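Local coordinates for aspartate-semialdehyde dehydrogenase (Thermus thermophilus, PDB 2YV3), which probably catalyses the NADPH-dependent reductive dephosphorylation of L-aspartyl-4-phosphate to L-aspartate-semialdehyde, a shared step on the routes to lysine, methionine and threonine, at residues Glu163-Glu168 / Pro186-Val191; His170-Leu173 / Ala177-Ala180; Ala182-Leu187 / Ile192-Ala197. All coordinates share one frame; numbering follows the deposited sequence.

All three contacts fold the long loop between helices 159-173 and 205-219 back on itself or on the first helix. Contacts 1 and 2 share helix 159-173, contact 2 being nested inside the loop contact 1 closes. Contact 1 is buried, with a leucine and a proline of the loop packed on a helix leucine and the CB of a glutamate. Contact 2 lies at the surface near the helix end, where an arginine and a phenylalanine meet a loop segment carrying a proline and a lysine. Contact 3 is partly buried, loop against loop around an isoleucine, and shares P186 and L187 with contact 1. Each touches the second subunit; none has a direct hydrogen bond across its segments.

Contact 1 (Glu163-Glu168 / Pro186-Val191); sequences EELLTE and PLPFNV
L165 and L187 meet through their CD2 methyls, 4.0 Å apart, and the two side chains cross obliquely between helix 159-173 and the loop at 186-191. The other branch of L165, CD1, lies 4.2 Å from CG of P188. One turn further along the helix, the same CG reaches E168 at CB, 3.3 Å away, with the proline ring directed at the helix. L187 carries CG opposite its backbone N (chi1 -176°), which brings CD2 to L165. This apolar part is buried. E168 lends it just its methylene, since the chain bends at chi2 (-47°) and takes the carboxylate away to the backbone N of K179.

The side next to P186 is looser and polar. There a water donates to OE2 of E164 at 2.8 Å and accepts from L187 N at 3.3 Å, linking helix and loop with no direct bond between them. The carboxylate of E164 also holds the loop elsewhere, as its OE1 accepts from the backbone N of A182. Beyond the prolines, N190 OD1 bonds to L280 N of the second subunit. The arrangement is that of an irregular loop doubling back along its preceding helix, here in the dimerisation domain of an aspartate-semialdehyde dehydrogenase.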
loop_
_atom_site.group_PDB
_atom_site.type_symbol
_atom_site.label_atom_id
_atom_site.label_comp_id
_atom_site.label_asym_id
_atom_site.label_seq_id
_atom_site.Cartn_x
_atom_site.Cartn_y
_atom_site.Cartn_z
ATOM N N GLU A 163 11.254 -10.282 -13.342
ATOM C CA GLU A 163 10.990 -10.675 -14.715
ATOM C C GLU A 163 9.564 -11.191 -14.837
ATOM O O GLU A 163 8.840 -10.873 -15.784
ATOM C CB GLU A 163 11.960 -11.783 -15.097
ATOM C CG GLU A 163 12.799 -11.526 -16.309
ATOM C CD GLU A 163 13.559 -12.780 -16.734
ATOM O OE1 GLU A 163 14.510 -13.160 -16.024
ATOM O OE2 GLU A 163 13.201 -13.395 -17.770
ATOM N N GLU A 164 9.176 -12.001 -13.860
ATOM C CA GLU A 164 7.853 -12.599 -13.825
ATOM C C GLU A 164 6.789 -11.522 -13.967
ATOM O O GLU A 164 5.837 -11.654 -14.740
ATOM C CB GLU A 164 7.651 -13.336 -12.508
ATOM C CG GLU A 164 6.882 -14.639 -12.650
ATOM C CD GLU A 164 5.762 -14.759 -11.634
ATOM O OE1 GLU A 164 6.026 -14.467 -10.449
ATOM O OE2 GLU A 164 4.629 -15.147 -12.016
ATOM N N LEU A 165 6.963 -10.445 -13.219
ATOM C CA LEU A 165 5.998 -9.374 -13.257
ATOM C C LEU A 165 5.872 -8.763 -14.660
ATOM O O LEU A 165 4.785 -8.351 -15.061
ATOM C CB LEU A 165 6.364 -8.319 -12.198
ATOM C CG LEU A 165 5.387 -7.174 -11.892
ATOM C CD1 LEU A 165 3.957 -7.649 -11.863
ATOM C CD2 LEU A 165 5.749 -6.581 -10.543
ATOM N N LEU A 166 6.968 -8.721 -15.407
ATOM C CA LEU A 166 6.927 -8.148 -16.735
ATOM C C LEU A 166 6.111 -9.043 -17.649
ATOM O O LEU A 166 5.103 -8.626 -18.226
ATOM C CB LEU A 166 8.349 -8.004 -17.304
ATOM C CG LEU A 166 9.371 -7.125 -16.571
ATOM C CD1 LEU A 166 10.723 -7.319 -17.215
ATOM C CD2 LEU A 166 8.944 -5.648 -16.589
ATOM N N THR A 167 6.576 -10.278 -17.776
ATOM C CA THR A 167 5.943 -11.272 -18.604
ATOM C C THR A 167 4.509 -11.530 -18.177
ATOM O O THR A 167 3.625 -11.587 -19.007
ATOM C CB THR A 167 6.753 -12.592 -18.572
ATOM O OG1 THR A 167 5.987 -13.651 -19.152
ATOM C CG2 THR A 167 7.106 -12.964 -17.157
ATOM N N GLU A 168 4.262 -11.668 -16.886
ATOM C CA GLU A 168 2.904 -11.927 -16.424
ATOM C C GLU A 168 1.917 -10.803 -16.700
ATOM O O GLU A 168 0.826 -11.043 -17.224
ATOM C CB GLU A 168 2.904 -12.260 -14.931
ATOM C CG GLU A 168 3.567 -13.601 -14.608
ATOM C CD GLU A 168 3.095 -14.734 -15.529
ATOM O OE1 GLU A 168 3.766 -14.978 -16.562
ATOM O OE2 GLU A 168 2.048 -15.366 -15.229
ATOM N N PRO A 186 -0.740 -14.738 -8.087
ATOM C CA PRO A 186 -0.373 -13.970 -9.288
ATOM C C PRO A 186 -0.357 -12.488 -8.898
ATOM O O PRO A 186 -1.370 -11.965 -8.450
ATOM C CB PRO A 186 -1.502 -14.291 -10.277
ATOM C CG PRO A 186 -2.116 -15.547 -9.743
ATOM C CD PRO A 186 -2.065 -15.351 -8.256
ATOM N N LEU A 187 0.782 -11.816 -9.050
ATOM C CA LEU A 187 0.877 -10.411 -8.657
ATOM C C LEU A 187 0.450 -9.348 -9.668
ATOM O O LEU A 187 0.291 -8.185 -9.304
ATOM C CB LEU A 187 2.293 -10.089 -8.163
ATOM C CG LEU A 187 2.507 -8.658 -7.628
ATOM C CD1 LEU A 187 1.741 -8.444 -6.326
ATOM C CD2 LEU A 187 3.981 -8.428 -7.404
ATOM N N PRO A 188 0.262 -9.712 -10.946
ATOM C CA PRO A 188 -0.151 -8.638 -11.862
ATOM C C PRO A 188 -1.505 -8.048 -11.469
ATOM O O PRO A 188 -2.470 -8.775 -11.291
ATOM C CB PRO A 188 -0.173 -9.333 -13.221
ATOM C CG PRO A 188 0.931 -10.319 -13.091
ATOM C CD PRO A 188 0.702 -10.895 -11.702
ATOM N N PHE A 189 -1.553 -6.728 -11.313
ATOM C CA PHE A 189 -2.770 -6.015 -10.924
ATOM C C PHE A 189 -3.367 -6.538 -9.633
ATOM O O PHE A 189 -4.547 -6.858 -9.551
ATOM C CB PHE A 189 -3.781 -6.095 -12.061
ATOM C CG PHE A 189 -3.410 -5.249 -13.228
ATOM C CD1 PHE A 189 -3.476 -3.864 -13.135
ATOM C CD2 PHE A 189 -2.937 -5.820 -14.396
ATOM C CE1 PHE A 189 -3.074 -3.062 -14.194
ATOM C CE2 PHE A 189 -2.532 -5.024 -15.462
ATOM C CZ PHE A 189 -2.600 -3.642 -15.359
ATOM N N ASN A 190 -2.553 -6.601 -8.599
ATOM C CA ASN A 190 -3.052 -7.132 -7.352
ATOM C C ASN A 190 -2.069 -6.892 -6.219
ATOM O O ASN A 190 -0.932 -6.484 -6.450
ATOM C CB ASN A 190 -3.278 -8.627 -7.540
ATOM C CG ASN A 190 -3.762 -9.303 -6.290
ATOM O OD1 ASN A 190 -4.700 -8.843 -5.652
ATOM N ND2 ASN A 190 -3.127 -10.417 -5.936
ATOM N N VAL A 191 -2.489 -7.126 -4.986
ATOM C CA VAL A 191 -1.546 -6.955 -3.901
ATOM C C VAL A 191 -1.667 -8.174 -3.006
ATOM O O VAL A 191 -2.760 -8.717 -2.840
ATOM C CB VAL A 191 -1.782 -5.609 -3.131
ATOM C CG1 VAL A 191 -1.577 -4.451 -4.085
ATOM C CG2 VAL A 191 -3.179 -5.559 -2.494
HETATM O O HOH W 1 2.331 -13.949 -11.007
#

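Contact 2 (His170-Leu173 / Ala177-Ala180); sequences HRFL and APKA
R171 sets its guanidinium beside the segment 177-180, with CA of P178 over one face. The chain leaves the helix beside its backbone N (chi1 -72°) and bends at chi3 (43°), which carries the flat group to the loop. NH2 comes to 2.8 Å from the carbonyl O of A177, but at too poor an angle for a hydrogen bond. The segments flank the reversal at the end of helix 159-173, where the chain turns over three residues and starts back along the helix. The methylenes of K179 are modelled implausibly near the guanidinium, so their detailed fit is doubtful. NH1 of R171 forms a salt bridge with OE1 of E168, which probably offsets the nearby lysine charge. A leucine in place of R171 would probably leave the E168 carboxylate without its charged mate and open a gap next to P178. Next in sequence, F172 presents the edge of its ring to P178, CD1 to CD at 4.2 Å. The same ring meets that of F189, with planes at about 40°, and packs on L235 of the second subunit.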
loop_
_atom_site.group_PDB
_atom_site.type_symbol
_atom_site.label_atom_id
_atom_site.label_comp_id
_atom_site.label_asym_id
_atom_site.label_seq_id
_atom_site.Cartn_x
_atom_site.Cartn_y
_atom_site.Cartn_z
ATOM N N HIS A 170 2.079 -8.959 -18.832
ATOM C CA HIS A 170 1.983 -8.970 -20.285
ATOM C C HIS A 170 0.913 -9.925 -20.797
ATOM O O HIS A 170 0.081 -9.572 -21.642
ATOM C CB HIS A 170 3.333 -9.335 -20.909
ATOM C CG HIS A 170 3.506 -8.805 -22.298
ATOM N ND1 HIS A 170 4.711 -8.325 -22.770
ATOM C CD2 HIS A 170 2.617 -8.651 -23.309
ATOM C CE1 HIS A 170 4.555 -7.898 -24.012
ATOM N NE2 HIS A 170 3.292 -8.084 -24.361
ATOM N N ARG A 171 0.946 -11.147 -20.295
ATOM C CA ARG A 171 -0.040 -12.126 -20.700
ATOM C C ARG A 171 -1.410 -11.681 -20.177
ATOM O O ARG A 171 -2.421 -11.865 -20.847
ATOM C CB ARG A 171 0.371 -13.500 -20.179
ATOM C CG ARG A 171 1.579 -14.106 -20.917
ATOM C CD ARG A 171 2.067 -15.327 -20.163
ATOM N NE ARG A 171 0.934 -16.136 -19.715
ATOM C CZ ARG A 171 0.938 -16.910 -18.632
ATOM N NH1 ARG A 171 2.026 -16.984 -17.877
ATOM N NH2 ARG A 171 -0.147 -17.605 -18.300
ATOM N N PHE A 172 -1.425 -11.062 -18.997
ATOM C CA PHE A 172 -2.665 -10.537 -18.409
ATOM C C PHE A 172 -3.357 -9.665 -19.481
ATOM O O PHE A 172 -4.471 -9.953 -19.903
ATOM C CB PHE A 172 -2.357 -9.677 -17.164
ATOM C CG PHE A 172 -3.590 -9.164 -16.462
ATOM C CD1 PHE A 172 -4.342 -9.998 -15.645
ATOM C CD2 PHE A 172 -4.059 -7.875 -16.703
ATOM C CE1 PHE A 172 -5.552 -9.563 -15.088
ATOM C CE2 PHE A 172 -5.272 -7.429 -16.149
ATOM C CZ PHE A 172 -6.019 -8.273 -15.346
ATOM N N LEU A 173 -2.681 -8.605 -19.926
ATOM C CA LEU A 173 -3.231 -7.721 -20.951
ATOM C C LEU A 173 -3.712 -8.434 -22.204
ATOM O O LEU A 173 -4.483 -7.873 -22.977
ATOM C CB LEU A 173 -2.196 -6.672 -21.355
ATOM C CG LEU A 173 -2.124 -5.465 -20.427
ATOM C CD1 LEU A 173 -3.486 -4.769 -20.438
ATOM C CD2 LEU A 173 -1.769 -5.890 -19.019
ATOM N N ALA A 177 -4.684 -16.204 -18.247
ATOM C CA ALA A 177 -4.568 -16.121 -16.786
ATOM C C ALA A 177 -3.126 -16.189 -16.327
ATOM O O ALA A 177 -2.392 -17.119 -16.679
ATOM C CB ALA A 177 -5.375 -17.240 -16.114
ATOM N N PRO A 178 -2.702 -15.198 -15.524
ATOM C CA PRO A 178 -1.330 -15.148 -15.016
ATOM C C PRO A 178 -0.867 -16.451 -14.377
ATOM O O PRO A 178 -1.588 -17.074 -13.609
ATOM C CB PRO A 178 -1.365 -13.966 -14.032
ATOM C CG PRO A 178 -2.822 -13.867 -13.639
ATOM C CD PRO A 178 -3.508 -14.098 -14.956
ATOM N N LYS A 179 0.340 -16.859 -14.736
ATOM C CA LYS A 179 0.951 -18.074 -14.211
ATOM C C LYS A 179 1.790 -17.734 -12.974
ATOM O O LYS A 179 3.015 -17.585 -13.078
ATOM C CB LYS A 179 1.880 -18.697 -15.258
ATOM C CG LYS A 179 1.214 -19.423 -16.400
ATOM C CD LYS A 179 2.250 -19.834 -17.449
ATOM C CE LYS A 179 3.452 -20.560 -16.823
ATOM N NZ LYS A 179 4.547 -20.878 -17.798
ATOM N N ALA A 180 1.144 -17.597 -11.816
ATOM C CA ALA A 180 1.860 -17.285 -10.581
ATOM C C ALA A 180 2.889 -18.377 -10.284
ATOM O O ALA A 180 2.551 -19.565 -10.260
ATOM C CB ALA A 180 0.880 -17.175 -9.432
#

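Contact 3 (Ala182-Leu187 / Ile192-Ala197); sequences AFAHPL and IPHIDA
I192 is the hub of this contact, and its two branches serve different neighbours. The delta methyl, CD1, sits 3.5 Å from CD1 of L187 and 4.1 Å from CB of F183. The other branch, CG2, touches the imidazole of H185 at CD2, 4.1 Å away, and reaches CB of A184 at 4.5 Å. The first torsion explains the split: with CG1 beside the backbone N (chi1 -48°), CG2 stands anti to that N, next to the carbonyl carbon, facing A184 and H185. A184 has a second neighbour, since its CB approaches ND1 of H194 at 4.4 Å, oblique to that ring. Every contact across the two segments is van der Waals in kind.

A second shell sets these groups in place. The ring of F183 is sandwiched within its own segment, with CB of A182 over one face toward the rim and CD2 of L187 over the centre of the opposite face. The geometry fits an inverse gamma turn centred on P193, though the place of H194 N is less sure. NE2 of H194 gives a weak hydrogen bond to O of D196 (2.7 Å), while ND1 pairs with the hydroxyl of Y276 of the second subunit. The rings of both H194 and H185 meet that tyrosine steeply, which ties the loop to the dimer interface.

The backbone of I192 is bonded to R231, a predicted substrate-binding residue whose side chain lies about 4 Å from that of L187, consistent with this packing backing the substrate site. F183 rests on A161 of helix 159-173, while D196 touches R205 and E206 of helix 205-219 and I195 packs on A229, just past strand 224-228, so the loop spans from one helix to the next.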
loop_
_atom_site.group_PDB
_atom_site.type_symbol
_atom_site.label_atom_id
_atom_site.label_comp_id
_atom_site.label_asym_id
_atom_site.label_seq_id
_atom_site.Cartn_x
_atom_site.Cartn_y
_atom_site.Cartn_z
ATOM N N ALA A 182 6.546 -17.160 -8.890
ATOM C CA ALA A 182 7.553 -16.540 -8.038
ATOM C C ALA A 182 7.006 -15.894 -6.776
ATOM O O ALA A 182 7.759 -15.506 -5.879
ATOM C CB ALA A 182 8.328 -15.516 -8.852
ATOM N N PHE A 183 5.692 -15.772 -6.703
ATOM C CA PHE A 183 5.068 -15.172 -5.549
ATOM C C PHE A 183 4.096 -16.196 -4.990
ATOM O O PHE A 183 3.997 -17.316 -5.513
ATOM C CB PHE A 183 4.365 -13.899 -5.996
ATOM C CG PHE A 183 5.270 -12.949 -6.751
ATOM C CD1 PHE A 183 6.228 -12.191 -6.078
ATOM C CD2 PHE A 183 5.195 -12.848 -8.133
ATOM C CE1 PHE A 183 7.087 -11.356 -6.760
ATOM C CE2 PHE A 183 6.057 -12.009 -8.833
ATOM C CZ PHE A 183 7.006 -11.263 -8.140
ATOM N N ALA A 184 3.379 -15.836 -3.931
ATOM C CA ALA A 184 2.431 -16.780 -3.342
ATOM C C ALA A 184 1.202 -16.917 -4.238
ATOM O O ALA A 184 0.498 -17.934 -4.217
ATOM C CB ALA A 184 2.021 -16.304 -1.937
ATOM N N HIS A 185 0.963 -15.873 -5.028
ATOM C CA HIS A 185 -0.185 -15.807 -5.926
ATOM C C HIS A 185 0.220 -15.018 -7.182
ATOM O O HIS A 185 1.389 -14.678 -7.354
ATOM C CB HIS A 185 -1.334 -15.079 -5.208
ATOM C CG HIS A 185 -1.792 -15.747 -3.948
ATOM N ND1 HIS A 185 -2.804 -16.682 -3.923
ATOM C CD2 HIS A 185 -1.379 -15.605 -2.665
ATOM C CE1 HIS A 185 -2.998 -17.085 -2.679
ATOM N NE2 HIS A 185 -2.146 -16.448 -1.896
ATOM N N PRO A 186 -0.740 -14.738 -8.087
ATOM C CA PRO A 186 -0.373 -13.970 -9.288
ATOM C C PRO A 186 -0.357 -12.488 -8.898
ATOM O O PRO A 186 -1.370 -11.965 -8.450
ATOM C CB PRO A 186 -1.502 -14.291 -10.277
ATOM C CG PRO A 186 -2.116 -15.547 -9.743
ATOM C CD PRO A 186 -2.065 -15.351 -8.256
ATOM N N LEU A 187 0.782 -11.816 -9.050
ATOM C CA LEU A 187 0.877 -10.411 -8.657
ATOM C C LEU A 187 0.450 -9.348 -9.668
ATOM O O LEU A 187 0.291 -8.185 -9.304
ATOM C CB LEU A 187 2.293 -10.089 -8.163
ATOM C CG LEU A 187 2.507 -8.658 -7.628
ATOM C CD1 LEU A 187 1.741 -8.444 -6.326
ATOM C CD2 LEU A 187 3.981 -8.428 -7.404
ATOM N N ILE A 192 -0.539 -8.610 -2.452
ATOM C CA ILE A 192 -0.484 -9.806 -1.605
ATOM C C ILE A 192 -0.102 -9.384 -0.203
ATOM O O ILE A 192 1.048 -9.058 0.038
ATOM C CB ILE A 192 0.612 -10.797 -2.121
ATOM C CG1 ILE A 192 0.473 -10.998 -3.623
ATOM C CG2 ILE A 192 0.455 -12.160 -1.480
ATOM C CD1 ILE A 192 1.747 -11.301 -4.285
ATOM N N PRO A 193 -1.055 -9.379 0.745
ATOM C CA PRO A 193 -0.706 -8.977 2.113
ATOM C C PRO A 193 0.103 -10.113 2.751
ATOM O O PRO A 193 -0.155 -10.557 3.861
ATOM C CB PRO A 193 -2.070 -8.778 2.754
ATOM C CG PRO A 193 -2.875 -9.839 2.094
ATOM C CD PRO A 193 -2.480 -9.741 0.657
ATOM N N HIS A 194 1.103 -10.567 2.016
ATOM C CA HIS A 194 1.922 -11.661 2.471
ATOM C C HIS A 194 3.327 -11.579 1.878
ATOM O O HIS A 194 3.530 -11.846 0.702
ATOM C CB HIS A 194 1.226 -12.966 2.063
ATOM C CG HIS A 194 1.921 -14.209 2.527
ATOM N ND1 HIS A 194 1.392 -15.466 2.326
ATOM C CD2 HIS A 194 3.112 -14.396 3.144
ATOM C CE1 HIS A 194 2.231 -16.373 2.794
ATOM N NE2 HIS A 194 3.282 -15.750 3.296
ATOM N N ILE A 195 4.309 -11.192 2.679
ATOM C CA ILE A 195 5.657 -11.129 2.145
ATOM C C ILE A 195 6.469 -12.341 2.561
ATOM O O ILE A 195 6.941 -13.079 1.699
ATOM C CB ILE A 195 6.392 -9.832 2.554
ATOM C CG1 ILE A 195 5.818 -8.642 1.767
ATOM C CG2 ILE A 195 7.900 -9.969 2.277
ATOM C CD1 ILE A 195 6.005 -8.730 0.254
ATOM N N ASP A 196 6.618 -12.582 3.859
ATOM C CA ASP A 196 7.417 -13.743 4.263
ATOM C C ASP A 196 6.740 -14.925 4.969
ATOM O O ASP A 196 5.661 -15.372 4.570
ATOM C CB ASP A 196 8.619 -13.290 5.092
ATOM C CG ASP A 196 9.856 -14.055 4.739
ATOM O OD1 ASP A 196 10.110 -14.173 3.526
ATOM O OD2 ASP A 196 10.563 -14.536 5.647
ATOM N N ALA A 197 7.395 -15.442 6.007
ATOM C CA ALA A 197 6.888 -16.590 6.761
ATOM C C ALA A 197 6.029 -16.168 7.950
ATOM O O ALA A 197 6.410 -15.288 8.705
ATOM C CB ALA A 197 8.065 -17.441 7.244
#